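Local coordinates for protein probable glutathione reductase (Sinorhizobium meliloti, PDB 4DNA) that probably catalyses the NADPH-dependent reduction of glutathione disulfide to glutathione, working as a homodimer with one FAD per subunit, at residues 7-12 and 123-128; 244-249 and 254-259; 400-405 and 430-435. One frame throughout, in Å; residues are numbered along the deposited sequence.

Contact 1 (7-12 and 123-128); sequences DLFVIG and VKLLAS. With FAD (flavin-adenine dinucleotide), chain C.
Val123 lays one of its methyls over a face of the Phe9 ring: CG1 of Val123 sits 4.2 Å from the centroid of that ring and 18° off its normal, which qualifies as a CH-pi contact. The other methyl, Val123 CG2, reaches back to the root of the same side chain, 4.0 Å from Phe9 CG, and the valine thus follows the phenylalanine from CB to the ring. With CG opposite the backbone N (chi1 -160°), Phe9 leans out from strand 8-11 toward strand 123-125. The far end of the ring meets Leu125, whose CD2 lies 3.6 Å from Phe9 CZ in an oblique approach. Ile11 turns its two branches to different partners. Ile11 CD1 comes within 4.4 Å of Val123 CG1. Ile11 CG2, set anti to the backbone N, touches the adenine, 3.6 Å from FAD N1A. Strand 8-11 belongs to the parallel Rossmann-type sheet and strand 123-125 to a three-stranded antiparallel sheet; their axes approach no closer than 9.8 Å, and side chains alone bridge the gap. Ala115 and Val132, on the flanking strands, also touch Phe9. No hydrogen bond crosses, so hydrophobic burial and dispersion join the two sheets here, and through Ile11 the apolar contact extends to the adenine.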
loop_
_atom_site.group_PDB
_atom_site.type_symbol
_atom_site.label_atom_id
_atom_site.label_comp_id
_atom_site.label_asym_id
_atom_site.label_seq_id
_atom_site.Cartn_x
_atom_site.Cartn_y
_atom_site.Cartn_z
ATOM N N ASP A 7 2.395 -6.732 43.170
ATOM C CA ASP A 7 1.064 -7.154 42.782
ATOM C C ASP A 7 1.198 -8.058 41.569
ATOM O O ASP A 7 0.441 -9.015 41.414
ATOM C CB ASP A 7 0.170 -5.950 42.473
ATOM C CG ASP A 7 -0.095 -5.095 43.699
ATOM O OD1 ASP A 7 -0.919 -5.500 44.558
ATOM O OD2 ASP A 7 0.525 -4.014 43.813
ATOM N N LEU A 8 2.190 -7.762 40.729
ATOM C CA LEU A 8 2.331 -8.433 39.447
ATOM C C LEU A 8 3.775 -8.587 38.990
ATOM O O LEU A 8 4.397 -7.613 38.579
ATOM C CB LEU A 8 1.551 -7.688 38.362
ATOM C CG LEU A 8 1.723 -8.298 36.968
ATOM C CD1 LEU A 8 0.852 -9.537 36.793
ATOM C CD2 LEU A 8 1.422 -7.275 35.893
ATOM N N PHE A 9 4.293 -9.813 39.033
ATOM C CA PHE A 9 5.563 -10.106 38.379
ATOM C C PHE A 9 5.331 -10.594 36.952
ATOM O O PHE A 9 4.457 -11.430 36.709
ATOM C CB PHE A 9 6.396 -11.123 39.168
ATOM C CG PHE A 9 7.858 -11.096 38.816
ATOM C CD1 PHE A 9 8.329 -11.737 37.668
ATOM C CD2 PHE A 9 8.758 -10.411 39.612
ATOM C CE1 PHE A 9 9.669 -11.703 37.333
ATOM C CE2 PHE A 9 10.100 -10.376 39.283
ATOM C CZ PHE A 9 10.556 -11.020 38.143
ATOM N N VAL A 10 6.117 -10.049 36.027
ATOM C CA VAL A 10 6.075 -10.398 34.610
ATOM C C VAL A 10 7.411 -11.034 34.228
ATOM O O VAL A 10 8.452 -10.380 34.300
ATOM C CB VAL A 10 5.862 -9.138 33.734
ATOM C CG1 VAL A 10 6.002 -9.465 32.261
ATOM C CG2 VAL A 10 4.509 -8.510 33.994
ATOM N N ILE A 11 7.394 -12.300 33.832
ATOM C CA ILE A 11 8.615 -12.940 33.369
ATOM C C ILE A 11 8.717 -12.846 31.853
ATOM O O ILE A 11 7.917 -13.451 31.138
ATOM C CB ILE A 11 8.701 -14.425 33.764
ATOM C CG1 ILE A 11 8.386 -14.622 35.244
ATOM C CG2 ILE A 11 10.089 -14.958 33.455
ATOM C CD1 ILE A 11 8.256 -16.078 35.657
ATOM N N GLY A 12 9.708 -12.100 31.373
ATOM C CA GLY A 12 9.961 -11.969 29.936
ATOM C C GLY A 12 9.701 -10.564 29.438
ATOM O O GLY A 12 8.605 -10.044 29.614
ATOM N N VAL A 123 8.744 -16.038 42.919
ATOM C CA VAL A 123 9.625 -16.031 41.757
ATOM C C VAL A 123 11.062 -15.870 42.221
ATOM O O VAL A 123 11.355 -14.956 42.992
ATOM C CB VAL A 123 9.297 -14.857 40.801
ATOM C CG1 VAL A 123 10.070 -14.999 39.500
ATOM C CG2 VAL A 123 7.805 -14.764 40.524
ATOM N N LYS A 124 11.956 -16.742 41.751
ATOM C CA LYS A 124 13.393 -16.573 42.023
ATOM C C LYS A 124 14.122 -15.853 40.889
ATOM O O LYS A 124 13.814 -16.049 39.708
ATOM C CB LYS A 124 14.089 -17.895 42.404
ATOM C CG LYS A 124 14.171 -18.959 41.315
ATOM C CD LYS A 124 14.930 -20.182 41.821
ATOM C CE LYS A 124 14.791 -21.379 40.883
ATOM N NZ LYS A 124 15.364 -22.623 41.482
ATOM N N LEU A 125 15.083 -15.019 41.275
ATOM C CA LEU A 125 15.826 -14.177 40.351
ATOM C C LEU A 125 17.293 -14.578 40.382
ATOM O O LEU A 125 18.002 -14.242 41.324
ATOM C CB LEU A 125 15.702 -12.714 40.778
ATOM C CG LEU A 125 14.327 -12.169 41.189
ATOM C CD1 LEU A 125 14.445 -11.043 42.221
ATOM C CD2 LEU A 125 13.547 -11.724 39.958
ATOM N N LEU A 126 17.751 -15.280 39.354
ATOM C CA LEU A 126 19.070 -15.915 39.403
ATOM C C LEU A 126 20.229 -14.944 39.600
ATOM O O LEU A 126 21.086 -15.190 40.444
ATOM C CB LEU A 126 19.309 -16.834 38.195
ATOM C CG LEU A 126 18.320 -17.995 37.981
ATOM C CD1 LEU A 126 18.940 -19.070 37.098
ATOM C CD2 LEU A 126 17.815 -18.603 39.290
ATOM N N ALA A 127 20.242 -13.841 38.853
ATOM C CA ALA A 127 21.361 -12.883 38.890
ATOM C C ALA A 127 21.750 -12.400 40.299
ATOM O O ALA A 127 22.943 -12.317 40.612
ATOM C CB ALA A 127 21.096 -11.702 37.970
ATOM N N SER A 128 20.763 -12.087 41.143
ATOM C CA SER A 128 21.048 -11.732 42.535
ATOM C C SER A 128 21.009 -12.954 43.467
ATOM O O SER A 128 21.526 -12.908 44.585
ATOM C CB SER A 128 20.112 -10.620 43.033
ATOM O OG SER A 128 18.796 -11.091 43.260
HETATM P PA FAD C . 9.292 -12.466 22.911
HETATM O O1A FAD C . 9.761 -13.769 22.288
HETATM O O2A FAD C . 9.141 -11.191 22.110
HETATM O O5B FAD C . 10.245 -12.115 24.154
HETATM C C5B FAD C . 10.094 -12.714 25.448
HETATM C C4B FAD C . 11.351 -12.348 26.222
HETATM O O4B FAD C . 11.504 -13.106 27.421
HETATM C C3B FAD C . 12.576 -12.617 25.369
HETATM O O3B FAD C . 13.299 -11.387 25.214
HETATM C C2B FAD C . 13.343 -13.682 26.128
HETATM O O2B FAD C . 14.754 -13.506 25.994
HETATM C C1B FAD C . 12.873 -13.491 27.563
HETATM N N9A FAD C . 12.923 -14.719 28.390
HETATM C C8A FAD C . 12.749 -15.971 27.924
HETATM N N7A FAD C . 12.817 -16.897 28.910
HETATM C C5A FAD C . 13.032 -16.221 30.045
HETATM C C6A FAD C . 13.197 -16.617 31.452
HETATM N N6A FAD C . 13.146 -17.938 31.751
HETATM N N1A FAD C . 13.401 -15.633 32.368
HETATM C C2A FAD C . 13.455 -14.329 32.002
HETATM N N3A FAD C . 13.310 -13.901 30.726
HETATM C C4A FAD C . 13.099 -14.787 29.714
HETATM N N1 FAD C . 5.684 -11.200 14.049
HETATM C C2 FAD C . 4.936 -10.327 13.337
HETATM O O2 FAD C . 3.807 -10.001 13.762
HETATM N N3 FAD C . 5.377 -9.800 12.179
HETATM C C4 FAD C . 6.578 -10.099 11.646
HETATM O O4 FAD C . 6.951 -9.574 10.568
HETATM C C4X FAD C . 7.450 -11.058 12.370
HETATM N N5 FAD C . 8.671 -11.407 11.907
HETATM C C5X FAD C . 9.440 -12.283 12.608
HETATM C C6 FAD C . 10.700 -12.644 12.129
HETATM C C7 FAD C . 11.495 -13.552 12.837
HETATM C C7M FAD C . 12.850 -13.908 12.279
HETATM C C8 FAD C . 11.004 -14.131 14.128
HETATM C C8M FAD C . 11.820 -15.100 14.941
HETATM C C9 FAD C . 9.750 -13.775 14.605
HETATM C C9A FAD C . 8.952 -12.879 13.896
HETATM N N10 FAD C . 7.682 -12.523 14.393
HETATM C C10 FAD C . 6.909 -11.606 13.642
HETATM C "C1'" FAD C . 7.200 -13.113 15.656
HETATM C "C2'" FAD C . 7.317 -12.175 16.848
HETATM O "O2'" FAD C . 8.671 -11.730 16.976
HETATM C "C3'" FAD C . 6.836 -12.868 18.124
HETATM O "O3'" FAD C . 5.560 -13.461 17.854
HETATM C "C4'" FAD C . 6.702 -11.916 19.314
HETATM O "O4'" FAD C . 8.000 -11.441 19.693
HETATM C "C5'" FAD C . 6.055 -12.608 20.501
HETATM O "O5'" FAD C . 6.586 -12.048 21.700
HETATM P P FAD C . 6.441 -12.736 23.156
HETATM O O1P FAD C . 5.643 -11.818 24.063
HETATM O O2P FAD C . 6.038 -14.183 23.003
HETATM O O3P FAD C . 7.936 -12.719 23.743
#

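Contact 2 (244-249 and 254-259); sequences RRVATT and EIVADQ
Arg245 and Ala257 form a hydrogen-bonded antiparallel pair, and their two backbone bonds are equally short: Arg245 N to Ala257 O and Ala257 N to Arg245 O both measure 2.8 Å. Ala247 and Ile255 repeat the pattern, with Ile255 N 2.8 Å from Ala247 O. These bonds and the alanine side are the tight part: Ala247 and Ala257 are buried, touching Leu174 and Ser172 of strand 172-176. On the other face Val246 and Val256, a non-hydrogen-bonded pair, still meet, Val246 CG2 lying 4.1 Å from Val256 CG2. The loose side is farther along that face, where Glu254 is exposed to solvent and Thr248 OG1 comes no nearer to it than 4.4 Å, at Glu254 OE1. At the open end of the hairpin Arg244 and Asp258 run side by side, and Arg244 NH2 binds Asp258 OD1 on its syn side at 3.1 Å, though the bond is bent (138° at the hydrogen). A bend at chi3 (-97°) turns the guanidinium to this carboxylate. Glu171 completes the cluster: its OE1 forms a salt bridge with Arg244, and its backbone N donates to Asp258 OD2. Replacing Arg244 by alanine is likely to leave the Asp258 and Glu171 carboxylates without their shared cationic partner. Nearby, a water links Gln259 OE1 to Arg245 NH1, the latter bond weak. Together the strands make a beta hairpin, completing with strand 234-239 the three-stranded antiparallel sheet that accompanies the Rossmann-type nucleotide-binding sheet in this oxidoreductase family.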
loop_
_atom_site.group_PDB
_atom_site.type_symbol
_atom_site.label_atom_id
_atom_site.label_comp_id
_atom_site.label_asym_id
_atom_site.label_seq_id
_atom_site.Cartn_x
_atom_site.Cartn_y
_atom_site.Cartn_z
ATOM N N ARG A 244 33.999 -23.900 4.975
ATOM C CA ARG A 244 32.692 -24.006 4.334
ATOM C C ARG A 244 31.932 -25.245 4.795
ATOM O O ARG A 244 32.532 -26.184 5.313
ATOM C CB ARG A 244 32.846 -24.012 2.811
ATOM C CG ARG A 244 32.753 -22.626 2.203
ATOM C CD ARG A 244 32.658 -22.671 0.693
ATOM N NE ARG A 244 33.961 -22.477 0.064
ATOM C CZ ARG A 244 34.425 -21.304 -0.355
ATOM N NH1 ARG A 244 35.622 -21.229 -0.915
ATOM N NH2 ARG A 244 33.689 -20.207 -0.226
ATOM N N ARG A 245 30.614 -25.236 4.600
ATOM C CA ARG A 245 29.751 -26.323 5.054
ATOM C C ARG A 245 29.256 -27.209 3.928
ATOM O O ARG A 245 28.716 -26.738 2.920
ATOM C CB ARG A 245 28.564 -25.785 5.852
ATOM C CG ARG A 245 28.902 -25.395 7.281
ATOM C CD ARG A 245 29.448 -23.978 7.386
ATOM N NE ARG A 245 29.506 -23.558 8.783
ATOM C CZ ARG A 245 30.567 -23.700 9.571
ATOM N NH1 ARG A 245 30.500 -23.309 10.825
ATOM N NH2 ARG A 245 31.697 -24.232 9.116
ATOM N N VAL A 246 29.459 -28.503 4.116
ATOM C CA VAL A 246 28.974 -29.495 3.185
ATOM C C VAL A 246 27.738 -30.127 3.800
ATOM O O VAL A 246 27.793 -30.655 4.912
ATOM C CB VAL A 246 30.029 -30.576 2.903
ATOM C CG1 VAL A 246 29.559 -31.490 1.782
ATOM C CG2 VAL A 246 31.357 -29.931 2.541
ATOM N N ALA A 247 26.626 -30.049 3.076
ATOM C CA ALA A 247 25.364 -30.607 3.530
ATOM C C ALA A 247 24.955 -31.773 2.656
ATOM O O ALA A 247 25.001 -31.681 1.429
ATOM C CB ALA A 247 24.293 -29.544 3.507
ATOM N N THR A 248 24.548 -32.864 3.301
ATOM C CA THR A 248 24.153 -34.092 2.603
ATOM C C THR A 248 22.637 -34.203 2.474
ATOM O O THR A 248 21.883 -33.953 3.414
ATOM C CB THR A 248 24.760 -35.343 3.278
ATOM O OG1 THR A 248 26.168 -35.139 3.449
ATOM C CG2 THR A 248 24.540 -36.612 2.447
ATOM N N THR A 249 22.207 -34.584 1.284
ATOM C CA THR A 249 20.814 -34.563 0.920
ATOM C C THR A 249 20.420 -35.958 0.493
ATOM O O THR A 249 21.254 -36.694 -0.028
ATOM C CB THR A 249 20.635 -33.579 -0.240
ATOM O OG1 THR A 249 20.814 -32.244 0.249
ATOM C CG2 THR A 249 19.285 -33.696 -0.843
ATOM N N GLU A 254 25.348 -33.765 -2.352
ATOM C CA GLU A 254 25.927 -32.874 -1.340
ATOM C C GLU A 254 26.166 -31.443 -1.826
ATOM O O GLU A 254 26.800 -31.223 -2.856
ATOM C CB GLU A 254 27.196 -33.479 -0.716
ATOM C CG GLU A 254 28.294 -33.902 -1.688
ATOM C CD GLU A 254 29.322 -34.812 -1.041
ATOM O OE1 GLU A 254 29.137 -35.184 0.136
ATOM O OE2 GLU A 254 30.315 -35.168 -1.711
ATOM N N ILE A 255 25.649 -30.482 -1.064
ATOM C CA ILE A 255 25.711 -29.072 -1.442
ATOM C C ILE A 255 26.653 -28.332 -0.511
ATOM O O ILE A 255 26.522 -28.414 0.724
ATOM C CB ILE A 255 24.327 -28.367 -1.388
ATOM C CG1 ILE A 255 23.183 -29.364 -1.565
ATOM C CG2 ILE A 255 24.247 -27.256 -2.428
ATOM C CD1 ILE A 255 21.839 -28.720 -1.831
ATOM N N VAL A 256 27.598 -27.602 -1.097
ATOM C CA VAL A 256 28.531 -26.834 -0.286
ATOM C C VAL A 256 28.087 -25.385 -0.240
ATOM O O VAL A 256 27.727 -24.813 -1.266
ATOM C CB VAL A 256 29.982 -26.937 -0.803
ATOM C CG1 VAL A 256 30.940 -26.371 0.235
ATOM C CG2 VAL A 256 30.363 -28.380 -1.109
ATOM N N ALA A 257 28.088 -24.795 0.951
ATOM C CA ALA A 257 27.774 -23.364 1.092
ATOM C C ALA A 257 28.544 -22.748 2.244
ATOM O O ALA A 257 29.001 -23.463 3.138
ATOM C CB ALA A 257 26.282 -23.156 1.281
ATOM N N ASP A 258 28.697 -21.426 2.216
ATOM C CA ASP A 258 29.346 -20.710 3.315
ATOM C C ASP A 258 28.591 -20.866 4.650
ATOM O O ASP A 258 29.194 -21.105 5.689
ATOM C CB ASP A 258 29.564 -19.240 2.957
ATOM C CG ASP A 258 30.762 -19.029 2.047
ATOM O OD1 ASP A 258 31.761 -19.755 2.193
ATOM O OD2 ASP A 258 30.723 -18.126 1.190
ATOM N N GLN A 259 27.268 -20.751 4.617
ATOM C CA GLN A 259 26.454 -20.951 5.817
ATOM C C GLN A 259 25.275 -21.867 5.505
ATOM O O GLN A 259 24.784 -21.902 4.360
ATOM C CB GLN A 259 25.942 -19.617 6.373
ATOM C CG GLN A 259 27.020 -18.586 6.665
ATOM C CD GLN A 259 27.731 -18.815 7.990
ATOM O OE1 GLN A 259 27.154 -19.320 8.948
ATOM N NE2 GLN A 259 28.988 -18.428 8.046
HETATM O O HOH W 1 28.924 -20.686 10.811
#

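Contact 3 (400-405 and 430-435); sequences RKVVGA and DDFDRT
The Arg400 guanidinium receives Asp430 OD1 at its edge, near its plane, and Asp433 OD2 also lies near that plane but farther off. Across the same interface, the Phe432 ring is approached obliquely by Val402, whose CG2 lies 3.9 Å from Phe432 CE1. Val402 on strand 402-408, and Arg400 in the turn just before it, meet helix 429-433: a short helix packed against the antiparallel sheet of the dimerisation domain, with a salt bridge bordering an apolar contact. The guanidinium and the Asp430 carboxylate are not coplanar: their planes stand 72° apart. Arg400 NH2 meets Asp430 OD1 from above the carboxylate plane, 51° out of it. That bond is nevertheless fairly straight, with 155° at the hydrogen. Arg400 NH2 and Asp430 OD1 are 3.1 Å apart. Arg400 NE makes a second, weak bond to Asp430 OD2, which also rests against the aliphatic part of the arginine. Bends at chi2 and chi3 fold Arg400 so that NE and NH2 can address the two oxygens of one carboxylate. Its remaining nitrogen, NH1, is held by Glu369 OE1 and Tyr371 OH; two carboxylates (Asp430, Glu369) and the Tyr371 hydroxyl together restrain the rotation of the guanidinium. Asp433 is nearby rather than bonded: Arg400 NH2 and Asp433 OD2 are 4.4 Å apart, probably adding only a weak long-range attraction, and Asp433 OD1 has its salt bridge with Lys429. Phe432 is buried, and Ile421 of the second subunit packs on it, placing the apolar part of this contact beside the dimer interface. Four residues on from Asp431, Thr435 OG1 donates to Asp431 O at 2.7 Å.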
loop_
_atom_site.group_PDB
_atom_site.type_symbol
_atom_site.label_atom_id
_atom_site.label_comp_id
_atom_site.label_asym_id
_atom_site.label_seq_id
_atom_site.Cartn_x
_atom_site.Cartn_y
_atom_site.Cartn_z
ATOM N N ARG A 400 -22.472 -13.689 -0.707
ATOM C CA ARG A 400 -21.641 -12.701 -1.371
ATOM C C ARG A 400 -20.472 -12.220 -0.485
ATOM O O ARG A 400 -19.708 -11.326 -0.875
ATOM C CB ARG A 400 -22.493 -11.568 -1.964
ATOM C CG ARG A 400 -23.386 -12.055 -3.091
ATOM C CD ARG A 400 -22.543 -12.437 -4.290
ATOM N NE ARG A 400 -22.277 -11.257 -5.101
ATOM C CZ ARG A 400 -21.228 -11.087 -5.900
ATOM N NH1 ARG A 400 -20.299 -12.024 -6.004
ATOM N NH2 ARG A 400 -21.099 -9.957 -6.588
ATOM N N LYS A 401 -20.304 -12.854 0.675
ATOM C CA LYS A 401 -19.201 -12.511 1.575
ATOM C C LYS A 401 -17.836 -12.755 0.952
ATOM O O LYS A 401 -17.573 -13.844 0.453
ATOM C CB LYS A 401 -19.267 -13.336 2.872
ATOM C CG LYS A 401 -20.297 -12.910 3.898
ATOM C CD LYS A 401 -20.226 -11.428 4.226
ATOM C CE LYS A 401 -21.257 -11.058 5.295
ATOM N NZ LYS A 401 -20.864 -11.563 6.646
ATOM N N VAL A 402 -16.946 -11.771 1.026
ATOM C CA VAL A 402 -15.532 -12.071 0.800
ATOM C C VAL A 402 -14.976 -12.827 2.017
ATOM O O VAL A 402 -14.997 -12.331 3.114
ATOM C CB VAL A 402 -14.703 -10.818 0.532
ATOM C CG1 VAL A 402 -13.248 -11.214 0.345
ATOM C CG2 VAL A 402 -15.237 -10.081 -0.690
ATOM N N VAL A 403 -14.502 -14.038 1.813
ATOM C CA VAL A 403 -14.075 -14.887 2.916
ATOM C C VAL A 403 -12.549 -15.036 2.895
ATOM O O VAL A 403 -11.951 -15.609 3.814
ATOM C CB VAL A 403 -14.741 -16.298 2.843
ATOM C CG1 VAL A 403 -16.265 -16.211 2.933
ATOM C CG2 VAL A 403 -14.324 -17.054 1.580
ATOM N N GLY A 404 -11.932 -14.533 1.830
ATOM C CA GLY A 404 -10.500 -14.606 1.663
ATOM C C GLY A 404 -10.068 -13.634 0.592
ATOM O O GLY A 404 -10.718 -13.515 -0.462
ATOM N N ALA A 405 -8.983 -12.920 0.893
ATOM C CA ALA A 405 -8.275 -12.050 -0.045
ATOM C C ALA A 405 -6.774 -12.325 0.083
ATOM O O ALA A 405 -6.247 -12.406 1.194
ATOM C CB ALA A 405 -8.561 -10.602 0.251
ATOM N N ASP A 430 -20.146 -7.280 -3.301
ATOM C CA ASP A 430 -20.912 -6.152 -3.790
ATOM C C ASP A 430 -20.384 -4.829 -3.228
ATOM O O ASP A 430 -20.155 -3.914 -4.019
ATOM C CB ASP A 430 -22.406 -6.395 -3.575
ATOM C CG ASP A 430 -22.858 -7.700 -4.219
ATOM O OD1 ASP A 430 -22.973 -7.749 -5.459
ATOM O OD2 ASP A 430 -23.034 -8.695 -3.494
ATOM N N ASP A 431 -20.139 -4.734 -1.913
ATOM C CA ASP A 431 -19.473 -3.546 -1.338
ATOM C C ASP A 431 -18.244 -3.170 -2.151
ATOM O O ASP A 431 -17.989 -1.978 -2.410
ATOM C CB ASP A 431 -18.998 -3.779 0.101
ATOM C CG ASP A 431 -20.125 -4.133 1.057
ATOM O OD1 ASP A 431 -21.199 -3.498 0.967
ATOM O OD2 ASP A 431 -19.924 -5.036 1.907
ATOM N N PHE A 432 -17.479 -4.195 -2.539
ATOM C CA PHE A 432 -16.283 -3.991 -3.351
ATOM C C PHE A 432 -16.613 -3.374 -4.712
ATOM O O PHE A 432 -15.949 -2.426 -5.131
ATOM C CB PHE A 432 -15.548 -5.297 -3.607
ATOM C CG PHE A 432 -14.586 -5.697 -2.538
ATOM C CD1 PHE A 432 -15.022 -5.974 -1.242
ATOM C CD2 PHE A 432 -13.248 -5.891 -2.847
ATOM C CE1 PHE A 432 -14.132 -6.394 -0.273
ATOM C CE2 PHE A 432 -12.353 -6.322 -1.876
ATOM C CZ PHE A 432 -12.797 -6.566 -0.587
ATOM N N ASP A 433 -17.621 -3.920 -5.398
ATOM C CA ASP A 433 -17.949 -3.467 -6.751
ATOM C C ASP A 433 -18.520 -2.052 -6.798
ATOM O O ASP A 433 -18.272 -1.331 -7.753
ATOM C CB ASP A 433 -18.854 -4.470 -7.460
ATOM C CG ASP A 433 -18.184 -5.826 -7.648
ATOM O OD1 ASP A 433 -17.099 -6.040 -7.094
ATOM O OD2 ASP A 433 -18.729 -6.689 -8.354
ATOM N N ARG A 434 -19.251 -1.660 -5.752
ATOM C CA ARG A 434 -19.811 -0.303 -5.603
ATOM C C ARG A 434 -18.731 0.740 -5.306
ATOM O O ARG A 434 -19.004 1.950 -5.371
ATOM C CB ARG A 434 -20.854 -0.231 -4.467
ATOM C CG ARG A 434 -21.799 -1.421 -4.319
ATOM C CD ARG A 434 -23.001 -1.193 -3.387
ATOM N NE ARG A 434 -22.816 -0.153 -2.361
ATOM C CZ ARG A 434 -23.446 1.028 -2.358
ATOM N NH1 ARG A 434 -24.310 1.334 -3.323
ATOM N NH2 ARG A 434 -23.211 1.911 -1.390
ATOM N N THR A 435 -17.531 0.270 -4.951
ATOM C CA THR A 435 -16.422 1.139 -4.558
ATOM C C THR A 435 -15.707 1.640 -5.801
ATOM O O THR A 435 -15.135 0.846 -6.556
ATOM C CB THR A 435 -15.404 0.405 -3.664
ATOM O OG1 THR A 435 -16.070 -0.152 -2.528
ATOM C CG2 THR A 435 -14.337 1.349 -3.193
#

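Along the chain the three contacts follow in series, each closing before the next opens. They are well separated, and no two touch. The centres of contacts 1 and 2 lie about 43 Å apart. Between the centres of contacts 1 and 3 the distance is about 49 Å, and between those of contacts 2 and 3 about 48 Å. Contacts 1 and 2 share the pyridine nucleotide-disulphide oxidoreductase region, each involving a three-stranded antiparallel sheet that accompanies a parallel one, at the FAD end and around strands 172-176 and 259-262 respectively. Contact 3 belongs to the dimerisation region, across the chain's centre from both. The contacts thus sample separate parts of the subunit, while His439 O of the second subunit brings the dimerisation region to FAD.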